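Local atomic coordinates of 2-ON-2 hemoglobin (Agrobacterium tumefaciens, PDB entry 2XYK), a protein that binds heme b and, as a group II truncated hemoglobin, probably binds oxygen at the heme iron. Residues 13-16 / 17-21. Sequence-based numbering, arbitrary orientation.
Sequences GGDA and TVRAL
D15 and R19, one turn apart on helix 14-31, pair through a salt bridge of 2.6 Å from OD2 of D15 to NH2 of R19. The carboxylate meets the guanidinium at a steep 73° between planes, not flat in a two-pronged pairing; OD2 faces both NE and NH2 from above the guanidinium plane, while OD1 stands 3.7 Å above it, toward the rim. R19 gets there by folding back along the helix: CG leaves beside its backbone N (chi1 -72°), and the chain bends at chi3. OD1 is hydrogen-bonded to the hydroxyl of Y54 on helix 47-60, so both oxygens of D15 have a partner.

The backbone is paired in i to i+4 steps. O of G14 accepts the N-H of V18 at 3.1 Å and, weakly, that of T17. The straightest bond runs from N of R19 to O of D15, 2.8 Å and 168° at the hydrogen, while N of A20 reaches O of A16 at 3.2 Å from above the carbonyl plane. T17 turns OG1 back toward G13, 3.6 Å from its CA, but the hydroxyl's hydrogen-bond partner is O of I12.

G13, with positive phi, closes helix 8-12 in a Schellman motif, and G14 leads into the next helix: a glycine-linked junction of the truncated globin fold, with an i/i+4 salt bridge near the start of helix 14-31.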
ATOM      1  N   GLY A  13      -8.308  12.628  -3.565  1.00  8.65           N
ATOM      2  CA  GLY A  13      -8.873  12.565  -4.909  1.00  9.99           C
ATOM      3  C   GLY A  13      -9.497  11.222  -5.237  1.00 10.57           C
ATOM      4  O   GLY A  13      -9.737  10.916  -6.405  1.00 10.76           O
ATOM      5  N   GLY A  14      -9.718  10.403  -4.211  1.00 10.00           N
ATOM      6  CA  GLY A  14     -10.535   9.194  -4.354  1.00  9.53           C
ATOM      7  C   GLY A  14      -9.953   8.190  -5.327  1.00  9.25           C
ATOM      8  O   GLY A  14      -8.737   8.019  -5.395  1.00  9.93           O
ATOM      9  N   ASP A  15     -10.830   7.569  -6.112  1.00  9.16           N
ATOM     10  CA  ASP A  15     -10.499   6.388  -6.913  1.00  9.96           C
ATOM     11  C   ASP A  15      -9.355   6.596  -7.919  1.00  9.49           C
ATOM     12  O   ASP A  15      -8.410   5.808  -7.958  1.00  7.59           O
ATOM     13  CB  ASP A  15     -11.757   5.873  -7.619  1.00 10.65           C
ATOM     14  CG  ASP A  15     -11.539   4.511  -8.292  1.00 14.54           C
ATOM     15  OD1 ASP A  15     -11.047   3.548  -7.629  1.00 11.82           O
ATOM     16  OD2 ASP A  15     -11.887   4.406  -9.489  1.00 18.16           O
ATOM     17  N   ALA A  16      -9.437   7.655  -8.726  1.00  8.36           N
ATOM     18  CA  ALA A  16      -8.346   7.951  -9.637  1.00  9.00           C
ATOM     19  C   ALA A  16      -6.969   8.056  -8.932  1.00  8.75           C
ATOM     20  O   ALA A  16      -5.934   7.661  -9.499  1.00  7.11           O
ATOM     21  CB  ALA A  16      -8.646   9.197 -10.437  1.00  9.89           C
ATOM     22  N   THR A  17      -6.951   8.553  -7.693  1.00  8.56           N
ATOM     23  CA  THR A  17      -5.690   8.634  -6.956  1.00  8.45           C
ATOM     24  C   THR A  17      -5.215   7.285  -6.420  1.00  8.53           C
ATOM     25  O   THR A  17      -4.034   6.989  -6.511  1.00  9.95           O
ATOM     26  CB  THR A  17      -5.728   9.641  -5.808  1.00  9.47           C
ATOM     27  OG1 THR A  17      -5.987  10.949  -6.337  1.00  9.03           O
ATOM     28  CG2 THR A  17      -4.371   9.653  -5.076  1.00  7.80           C
ATOM     29  N   VAL A  18      -6.122   6.475  -5.867  1.00  8.81           N
ATOM     30  CA  VAL A  18      -5.727   5.168  -5.314  1.00  8.95           C
ATOM     31  C   VAL A  18      -5.299   4.250  -6.467  1.00  9.30           C
ATOM     32  O   VAL A  18      -4.306   3.533  -6.351  1.00  8.28           O
ATOM     33  CB  VAL A  18      -6.831   4.510  -4.414  1.00  9.20           C
ATOM     34  CG1 VAL A  18      -6.337   3.178  -3.777  1.00  9.65           C
ATOM     35  CG2 VAL A  18      -7.296   5.480  -3.325  1.00  8.37           C
ATOM     36  N   ARG A  19      -6.014   4.326  -7.588  1.00  8.89           N
ATOM     37  CA  ARG A  19      -5.607   3.646  -8.822  1.00 10.34           C
ATOM     38  C   ARG A  19      -4.169   4.019  -9.233  1.00  9.62           C
ATOM     39  O   ARG A  19      -3.380   3.140  -9.577  1.00  8.27           O
ATOM     40  CB  ARG A  19      -6.586   3.948  -9.985  1.00 10.42           C
ATOM     41  CG  ARG A  19      -7.972   3.268  -9.855  1.00 15.51           C
ATOM     42  CD  ARG A  19      -8.601   2.966 -11.245  1.00 16.98           C
ATOM     43  NE  ARG A  19     -10.055   3.184 -11.272  1.00 24.59           N
ATOM     44  CZ  ARG A  19     -11.004   2.233 -11.254  1.00 26.67           C
ATOM     45  NH1 ARG A  19     -10.698   0.938 -11.180  1.00 25.97           N
ATOM     46  NH2 ARG A  19     -12.291   2.591 -11.290  1.00 27.33           N
ATOM     47  N   ALA A  20      -3.837   5.320  -9.217  1.00  9.23           N
ATOM     48  CA  ALA A  20      -2.496   5.772  -9.645  1.00  8.46           C
ATOM     49  C   ALA A  20      -1.442   5.374  -8.608  1.00  8.37           C
ATOM     50  O   ALA A  20      -0.318   4.962  -8.945  1.00  7.06           O
ATOM     51  CB  ALA A  20      -2.477   7.292  -9.875  1.00  7.63           C
ATOM     52  N   LEU A  21      -1.815   5.506  -7.334  1.00  7.45           N
ATOM     53  CA  LEU A  21      -0.917   5.146  -6.247  1.00  7.36           C
ATOM     54  C   LEU A  21      -0.498   3.681  -6.364  1.00  7.06           C
ATOM     55  O   LEU A  21       0.679   3.375  -6.362  1.00  6.70           O
ATOM     56  CB  LEU A  21      -1.567   5.414  -4.883  1.00  6.50           C
ATOM     57  CG  LEU A  21      -0.777   4.991  -3.638  1.00  8.06           C
ATOM     58  CD1 LEU A  21       0.513   5.825  -3.428  1.00  7.72           C
ATOM     59  CD2 LEU A  21      -1.684   5.117  -2.440  1.00  8.27           C
TER